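Local structure of proline iminopeptidase-related protein (Thermus thermophilus, 2YYS) at residues Val30-Arg43 with Arg54-Ser66. The protein is of unknown function but belongs to the S33 family of alpha/beta hydrolases, related to proline iminopeptidases, and may have peptidase activity. Residues are numbered along the deposited sequence; the frame is centred on the assembly and turned at random.
Sequences VLHGGPGGNAYVLR and RVVYFDQRGSGRS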
ATOM      1  N   VAL A  30      -3.793   1.617   8.225  1.00 17.11           N
ATOM      2  CA  VAL A  30      -2.673   1.317   7.340  1.00 16.93           C
ATOM      3  C   VAL A  30      -3.097   0.254   6.352  1.00 16.45           C
ATOM      4  O   VAL A  30      -3.602  -0.799   6.738  1.00 15.96           O
ATOM      5  CB  VAL A  30      -1.441   0.874   8.131  1.00 16.89           C
ATOM      6  CG1 VAL A  30      -0.250   0.556   7.209  1.00 17.58           C
ATOM      7  CG2 VAL A  30      -1.055   1.963   9.093  1.00 17.68           C
ATOM      8  N   LEU A  31      -2.920   0.559   5.070  1.00 16.21           N
ATOM      9  CA  LEU A  31      -3.277  -0.346   3.989  1.00 16.12           C
ATOM     10  C   LEU A  31      -2.010  -0.838   3.275  1.00 16.19           C
ATOM     11  O   LEU A  31      -1.401  -0.107   2.483  1.00 16.01           O
ATOM     12  CB  LEU A  31      -4.236   0.360   3.023  1.00 16.41           C
ATOM     13  CG  LEU A  31      -5.649   0.578   3.585  1.00 18.08           C
ATOM     14  CD1 LEU A  31      -6.435   1.589   2.753  1.00 19.57           C
ATOM     15  CD2 LEU A  31      -6.403  -0.745   3.656  1.00 19.06           C
ATOM     16  N   HIS A  32      -1.596  -2.069   3.568  1.00 16.34           N
ATOM     17  CA  HIS A  32      -0.421  -2.655   2.916  1.00 16.90           C
ATOM     18  C   HIS A  32      -0.719  -3.014   1.450  1.00 17.61           C
ATOM     19  O   HIS A  32      -1.871  -2.988   0.993  1.00 17.60           O
ATOM     20  CB  HIS A  32       0.066  -3.904   3.662  1.00 16.63           C
ATOM     21  CG  HIS A  32      -0.865  -5.062   3.529  1.00 16.32           C
ATOM     22  ND1 HIS A  32      -1.696  -5.469   4.549  1.00 17.33           N
ATOM     23  CD2 HIS A  32      -1.136  -5.865   2.479  1.00 15.13           C
ATOM     24  CE1 HIS A  32      -2.425  -6.485   4.131  1.00 15.73           C
ATOM     25  NE2 HIS A  32      -2.106  -6.747   2.878  1.00 17.29           N
ATOM     26  N   GLY A  33       0.331  -3.409   0.747  1.00 18.20           N
ATOM     27  CA  GLY A  33       0.258  -3.709  -0.667  1.00 19.40           C
ATOM     28  C   GLY A  33       0.235  -5.195  -0.935  1.00 19.90           C
ATOM     29  O   GLY A  33      -0.031  -5.985  -0.050  1.00 20.02           O
ATOM     30  N   GLY A  34       0.516  -5.570  -2.170  1.00 20.40           N
ATOM     31  CA  GLY A  34       0.431  -6.950  -2.598  1.00 21.28           C
ATOM     32  C   GLY A  34      -0.286  -6.982  -3.935  1.00 21.82           C
ATOM     33  O   GLY A  34       0.276  -6.525  -4.911  1.00 22.69           O
ATOM     34  N   PRO A  35      -1.522  -7.469  -3.997  1.00 22.27           N
ATOM     35  CA  PRO A  35      -2.270  -7.941  -2.823  1.00 22.20           C
ATOM     36  C   PRO A  35      -1.711  -9.240  -2.231  1.00 21.45           C
ATOM     37  O   PRO A  35      -0.879  -9.898  -2.841  1.00 21.98           O
ATOM     38  CB  PRO A  35      -3.697  -8.132  -3.360  1.00 22.98           C
ATOM     39  CG  PRO A  35      -3.562  -8.277  -4.877  1.00 22.92           C
ATOM     40  CD  PRO A  35      -2.283  -7.591  -5.253  1.00 22.49           C
ATOM     41  N   GLY A  36      -2.131  -9.570  -1.018  1.00 20.60           N
ATOM     42  CA  GLY A  36      -1.638 -10.748  -0.339  1.00 20.17           C
ATOM     43  C   GLY A  36      -0.411 -10.492   0.506  1.00 19.70           C
ATOM     44  O   GLY A  36       0.196 -11.441   0.989  1.00 20.32           O
ATOM     45  N   GLY A  37      -0.043  -9.222   0.692  1.00 18.86           N
ATOM     46  CA  GLY A  37       1.052  -8.865   1.573  1.00 17.82           C
ATOM     47  C   GLY A  37       0.623  -8.817   3.026  1.00 17.17           C
ATOM     48  O   GLY A  37      -0.347  -9.469   3.443  1.00 16.55           O
ATOM     49  N   ASN A  38       1.358  -8.031   3.806  1.00 16.63           N
ATOM     50  CA  ASN A  38       1.073  -7.852   5.228  1.00 16.58           C
ATOM     51  C   ASN A  38       1.691  -6.557   5.718  1.00 16.31           C
ATOM     52  O   ASN A  38       2.454  -5.937   4.990  1.00 17.02           O
ATOM     53  CB  ASN A  38       1.582  -9.061   6.032  1.00 16.19           C
ATOM     54  CG  ASN A  38       3.105  -9.165   6.056  1.00 17.48           C
ATOM     55  OD1 ASN A  38       3.788  -8.309   6.616  1.00 16.59           O
ATOM     56  ND2 ASN A  38       3.636 -10.244   5.489  1.00 18.13           N
ATOM     57  N   ALA A  39       1.393  -6.181   6.960  1.00 16.08           N
ATOM     58  CA  ALA A  39       1.766  -4.890   7.512  1.00 16.35           C
ATOM     59  C   ALA A  39       3.007  -4.906   8.404  1.00 16.57           C
ATOM     60  O   ALA A  39       3.284  -3.926   9.075  1.00 16.14           O
ATOM     61  CB  ALA A  39       0.586  -4.306   8.300  1.00 16.12           C
ATOM     62  N   TYR A  40       3.760  -5.995   8.421  1.00 17.38           N
ATOM     63  CA  TYR A  40       4.883  -6.103   9.356  1.00 17.51           C
ATOM     64  C   TYR A  40       6.017  -5.112   9.043  1.00 17.48           C
ATOM     65  O   TYR A  40       6.413  -4.314   9.894  1.00 17.62           O
ATOM     66  CB  TYR A  40       5.423  -7.539   9.413  1.00 17.56           C
ATOM     67  CG  TYR A  40       6.590  -7.676  10.364  1.00 18.56           C
ATOM     68  CD1 TYR A  40       6.387  -7.910  11.725  1.00 19.71           C
ATOM     69  CD2 TYR A  40       7.896  -7.517   9.909  1.00 20.26           C
ATOM     70  CE1 TYR A  40       7.460  -8.022  12.604  1.00 21.08           C
ATOM     71  CE2 TYR A  40       8.981  -7.629  10.774  1.00 20.09           C
ATOM     72  CZ  TYR A  40       8.759  -7.872  12.116  1.00 21.75           C
ATOM     73  OH  TYR A  40       9.839  -7.973  12.959  1.00 22.00           O
ATOM     74  N   VAL A  41       6.535  -5.158   7.825  1.00 17.97           N
ATOM     75  CA  VAL A  41       7.651  -4.291   7.434  1.00 18.19           C
ATOM     76  C   VAL A  41       7.217  -2.825   7.452  1.00 18.19           C
ATOM     77  O   VAL A  41       7.951  -1.921   7.882  1.00 17.41           O
ATOM     78  CB  VAL A  41       8.199  -4.690   6.051  1.00 18.10           C
ATOM     79  CG1 VAL A  41       9.040  -3.577   5.426  1.00 18.54           C
ATOM     80  CG2 VAL A  41       9.028  -5.951   6.185  1.00 19.22           C
ATOM     81  N   LEU A  42       5.993  -2.617   6.996  1.00 17.74           N
ATOM     82  CA  LEU A  42       5.414  -1.287   6.925  1.00 18.26           C
ATOM     83  C   LEU A  42       5.337  -0.654   8.307  1.00 18.86           C
ATOM     84  O   LEU A  42       5.747   0.493   8.497  1.00 20.40           O
ATOM     85  CB  LEU A  42       4.047  -1.378   6.264  1.00 18.15           C
ATOM     86  CG  LEU A  42       3.407  -0.107   5.762  1.00 19.06           C
ATOM     87  CD1 LEU A  42       4.336   0.714   4.890  1.00 18.57           C
ATOM     88  CD2 LEU A  42       2.135  -0.499   4.986  1.00 20.03           C
ATOM     89  N   ARG A  43       4.880  -1.410   9.301  1.00 19.82           N
ATOM     90  CA  ARG A  43       4.858  -0.890  10.665  1.00 20.11           C
ATOM     91  C   ARG A  43       6.260  -0.533  11.172  1.00 20.34           C
ATOM     92  O   ARG A  43       6.452   0.517  11.792  1.00 20.25           O
ATOM     93  CB  ARG A  43       4.216  -1.879  11.634  1.00 20.21           C
ATOM     94  CG  ARG A  43       4.457  -1.486  13.079  1.00 20.18           C
ATOM     95  CD  ARG A  43       3.642  -2.230  14.110  1.00 20.22           C
ATOM     96  NE  ARG A  43       3.996  -1.764  15.456  1.00 19.18           N
ATOM     97  CZ  ARG A  43       3.502  -2.251  16.581  1.00 19.82           C
ATOM     98  NH1 ARG A  43       2.601  -3.219  16.551  1.00 20.34           N
ATOM     99  NH2 ARG A  43       3.901  -1.759  17.747  1.00 20.63           N
ATOM    100  N   ARG A  54      -3.442   7.152  16.933  1.00 21.15           N
ATOM    101  CA  ARG A  54      -3.922   5.795  17.067  1.00 20.43           C
ATOM    102  C   ARG A  54      -3.780   5.155  15.698  1.00 20.16           C
ATOM    103  O   ARG A  54      -4.456   5.551  14.745  1.00 20.25           O
ATOM    104  CB  ARG A  54      -5.376   5.782  17.500  1.00 20.50           C
ATOM    105  CG  ARG A  54      -5.942   4.396  17.694  1.00 20.28           C
ATOM    106  CD  ARG A  54      -7.360   4.415  18.128  1.00 21.10           C
ATOM    107  NE  ARG A  54      -7.898   3.082  18.316  1.00 20.56           N
ATOM    108  CZ  ARG A  54      -9.152   2.829  18.632  1.00 21.66           C
ATOM    109  NH1 ARG A  54     -10.018   3.820  18.795  1.00 24.98           N
ATOM    110  NH2 ARG A  54      -9.552   1.584  18.788  1.00 21.59           N
ATOM    111  N   VAL A  55      -2.893   4.175  15.591  1.00 19.06           N
ATOM    112  CA  VAL A  55      -2.598   3.551  14.320  1.00 18.66           C
ATOM    113  C   VAL A  55      -3.089   2.100  14.321  1.00 18.00           C
ATOM    114  O   VAL A  55      -2.720   1.292  15.182  1.00 17.28           O
ATOM    115  CB  VAL A  55      -1.099   3.578  14.016  1.00 18.52           C
ATOM    116  CG1 VAL A  55      -0.853   3.152  12.586  1.00 19.36           C
ATOM    117  CG2 VAL A  55      -0.533   4.947  14.264  1.00 19.11           C
ATOM    118  N   VAL A  56      -3.900   1.781  13.327  1.00 17.14           N
ATOM    119  CA  VAL A  56      -4.445   0.450  13.174  1.00 17.30           C
ATOM    120  C   VAL A  56      -3.717  -0.210  12.005  1.00 17.69           C
ATOM    121  O   VAL A  56      -4.030   0.043  10.822  1.00 18.70           O
ATOM    122  CB  VAL A  56      -5.968   0.519  12.938  1.00 16.88           C
ATOM    123  CG1 VAL A  56      -6.560  -0.871  12.838  1.00 17.29           C
ATOM    124  CG2 VAL A  56      -6.623   1.286  14.052  1.00 15.88           C
ATOM    125  N   TYR A  57      -2.696  -0.990  12.335  1.00 17.56           N
ATOM    126  CA  TYR A  57      -2.033  -1.832  11.352  1.00 17.89           C
ATOM    127  C   TYR A  57      -2.850  -3.101  11.255  1.00 17.40           C
ATOM    128  O   TYR A  57      -3.252  -3.657  12.266  1.00 18.12           O
ATOM    129  CB  TYR A  57      -0.585  -2.164  11.749  1.00 17.99           C
ATOM    130  CG  TYR A  57       0.279  -0.971  12.099  1.00 18.56           C
ATOM    131  CD1 TYR A  57       1.011  -0.306  11.129  1.00 20.08           C
ATOM    132  CD2 TYR A  57       0.382  -0.524  13.411  1.00 19.55           C
ATOM    133  CE1 TYR A  57       1.815   0.787  11.459  1.00 19.40           C
ATOM    134  CE2 TYR A  57       1.174   0.555  13.747  1.00 19.14           C
ATOM    135  CZ  TYR A  57       1.891   1.210  12.767  1.00 20.83           C
ATOM    136  OH  TYR A  57       2.674   2.299  13.114  1.00 21.80           O
ATOM    137  N   PHE A  58      -3.149  -3.533  10.045  1.00 17.03           N
ATOM    138  CA  PHE A  58      -3.821  -4.804   9.874  1.00 16.39           C
ATOM    139  C   PHE A  58      -3.408  -5.510   8.609  1.00 16.37           C
ATOM    140  O   PHE A  58      -2.945  -4.884   7.645  1.00 16.63           O
ATOM    141  CB  PHE A  58      -5.348  -4.651   9.978  1.00 16.36           C
ATOM    142  CG  PHE A  58      -5.994  -3.943   8.819  1.00 15.18           C
ATOM    143  CD1 PHE A  58      -6.679  -4.659   7.855  1.00 13.48           C
ATOM    144  CD2 PHE A  58      -5.996  -2.556   8.742  1.00 15.39           C
ATOM    145  CE1 PHE A  58      -7.301  -4.018   6.803  1.00 14.88           C
ATOM    146  CE2 PHE A  58      -6.623  -1.898   7.684  1.00 14.57           C
ATOM    147  CZ  PHE A  58      -7.276  -2.623   6.717  1.00 13.87           C
ATOM    148  N   ASP A  59      -3.537  -6.831   8.644  1.00 16.02           N
ATOM    149  CA  ASP A  59      -3.351  -7.641   7.475  1.00 16.65           C
ATOM    150  C   ASP A  59      -4.728  -7.870   6.869  1.00 17.25           C
ATOM    151  O   ASP A  59      -5.680  -8.212   7.570  1.00 17.51           O
ATOM    152  CB  ASP A  59      -2.704  -8.979   7.820  1.00 16.58           C
ATOM    153  CG  ASP A  59      -1.271  -8.850   8.261  1.00 16.68           C
ATOM    154  OD1 ASP A  59      -0.751  -7.712   8.362  1.00 16.43           O
ATOM    155  OD2 ASP A  59      -0.583  -9.858   8.539  1.00 16.43           O
ATOM    156  N   GLN A  60      -4.808  -7.714   5.560  1.00 17.71           N
ATOM    157  CA  GLN A  60      -6.051  -7.786   4.828  1.00 18.30           C
ATOM    158  C   GLN A  60      -6.573  -9.219   4.808  1.00 18.79           C
ATOM    159  O   GLN A  60      -5.884 -10.173   5.215  1.00 18.45           O
ATOM    160  CB  GLN A  60      -5.870  -7.210   3.417  1.00 18.36           C
ATOM    161  CG  GLN A  60      -5.758  -5.672   3.415  1.00 18.64           C
ATOM    162  CD  GLN A  60      -4.864  -5.119   2.307  1.00 19.75           C
ATOM    163  OE1 GLN A  60      -4.817  -5.676   1.213  1.00 21.18           O
ATOM    164  NE2 GLN A  60      -4.154  -4.025   2.593  1.00 18.69           N
ATOM    165  N   ARG A  61      -7.818  -9.343   4.377  1.00 18.91           N
ATOM    166  CA  ARG A  61      -8.549 -10.587   4.469  1.00 19.16           C
ATOM    167  C   ARG A  61      -7.750 -11.703   3.809  1.00 19.00           C
ATOM    168  O   ARG A  61      -7.213 -11.533   2.714  1.00 19.24           O
ATOM    169  CB  ARG A  61      -9.937 -10.449   3.846  1.00 19.01           C
ATOM    170  CG  ARG A  61      -9.942 -10.078   2.364  1.00 20.29           C
ATOM    171  CD  ARG A  61     -11.259 -10.336   1.681  1.00 20.14           C
ATOM    172  NE  ARG A  61     -12.368  -9.777   2.443  1.00 20.61           N
ATOM    173  CZ  ARG A  61     -13.652 -10.104   2.291  1.00 22.39           C
ATOM    174  NH1 ARG A  61     -14.578  -9.518   3.044  1.00 21.98           N
ATOM    175  NH2 ARG A  61     -14.023 -10.996   1.379  1.00 22.89           N
ATOM    176  N   GLY A  62      -7.611 -12.811   4.529  1.00 18.28           N
ATOM    177  CA  GLY A  62      -6.915 -13.984   4.037  1.00 18.31           C
ATOM    178  C   GLY A  62      -5.415 -13.850   3.886  1.00 17.98           C
ATOM    179  O   GLY A  62      -4.744 -14.816   3.531  1.00 18.39           O
ATOM    180  N   SER A  63      -4.878 -12.674   4.180  1.00 17.99           N
ATOM    181  CA  SER A  63      -3.496 -12.355   3.861  1.00 18.13           C
ATOM    182  C   SER A  63      -2.615 -12.323   5.098  1.00 18.07           C
ATOM    183  O   SER A  63      -3.056 -11.912   6.178  1.00 17.89           O
ATOM    184  CB  SER A  63      -3.411 -10.996   3.153  1.00 18.29           C
ATOM    185  OG  SER A  63      -4.412 -10.869   2.155  1.00 18.82           O
ATOM    186  N   GLY A  64      -1.356 -12.720   4.923  1.00 17.83           N
ATOM    187  CA  GLY A  64      -0.369 -12.623   5.982  1.00 18.20           C
ATOM    188  C   GLY A  64      -0.843 -13.369   7.213  1.00 18.15           C
ATOM    189  O   GLY A  64      -1.150 -14.551   7.130  1.00 17.86           O
ATOM    190  N   ARG A  65      -0.951 -12.651   8.325  1.00 18.11           N
ATOM    191  CA  ARG A  65      -1.266 -13.234   9.623  1.00 18.28           C
ATOM    192  C   ARG A  65      -2.753 -13.375   9.871  1.00 18.90           C
ATOM    193  O   ARG A  65      -3.154 -13.923  10.894  1.00 19.50           O
ATOM    194  CB  ARG A  65      -0.642 -12.398  10.735  1.00 17.89           C
ATOM    195  CG  ARG A  65       0.861 -12.335  10.650  1.00 17.24           C
ATOM    196  CD  ARG A  65       1.475 -11.196  11.438  1.00 16.75           C
ATOM    197  NE  ARG A  65       1.242  -9.919  10.781  1.00 16.89           N
ATOM    198  CZ  ARG A  65       1.777  -8.769  11.144  1.00 16.82           C
ATOM    199  NH1 ARG A  65       2.601  -8.702  12.181  1.00 16.93           N
ATOM    200  NH2 ARG A  65       1.467  -7.662  10.478  1.00 16.99           N
ATOM    201  N   SER A  66      -3.571 -12.878   8.948  1.00 19.21           N
ATOM    202  CA  SER A  66      -5.017 -13.015   9.040  1.00 19.75           C
ATOM    203  C   SER A  66      -5.490 -14.422   8.725  1.00 20.70           C
ATOM    204  O   SER A  66      -4.818 -15.195   8.045  1.00 20.56           O
ATOM    205  CB  SER A  66      -5.728 -12.024   8.109  1.00 19.45           C
ATOM    206  OG  SER A  66      -5.476 -10.696   8.530  1.00 18.75           O
TER
HETATM  207  O   HOH W   1      -3.683  -3.290   5.426  1.00 16.96           O
HETATM  208  O   HOH W   2      -3.182  -4.922  -0.890  1.00 35.20           O
HETATM  209  O   HOH W   3      -0.871 -13.742   2.147  1.00 16.40           O
HETATM  210  O   HOH W   4      -4.374  -8.504   0.430  1.00 18.55           O
HETATM  211  O   HOH W   5       2.193  -5.053  11.569  1.00 18.99           O
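Gln60 lies against His32 along its whole length, a worked example of an amide stacked on an imidazole. Its CB and CG pass close to His32 CE1. The chain then bends at chi2 (148°), which lays the amide over the ring face, planes only 5° apart, with CD 3.3 Å from His32 NE2. At the tip, NE2 sits over the imidazole centre and donates to His32 O at 3.0 Å; OE1 accepts from two waters. The backbone of Gly37 and Asn38 packs on the opposite face, and His32 ND1 bonds Phe58 O weakly at the edge. His32 opens the His-Gly-Gly-Pro-Gly motif, which in proline iminopeptidases probably lies at the oxyanion hole.

Asp59 OD1 accepts from Ala39 N (3.0 Å) and, on its opposite face, from Arg65 NH2; Arg65 NE to OD2 completes this side-on salt bridge, and Arg65 N also donates to OD2. An alanine in place of Asp59 would probably leave the Ala39 amide without this acceptor and the Arg65 guanidinium less firmly held. Arg43 CG makes a CH-pi contact over the Tyr57 face; its NE hydrogen-bonds Gln47 and NH1 forms salt bridges with Glu3 and Glu18.

The contact joins parallel strands 27-31 and 54-58 of the alpha/beta-hydrolase sheet, paired by Val30 N to Val56 O, and the loops that follow, with helix 40-46 over Tyr57 and helix 78-91 against Phe58 and Gln60.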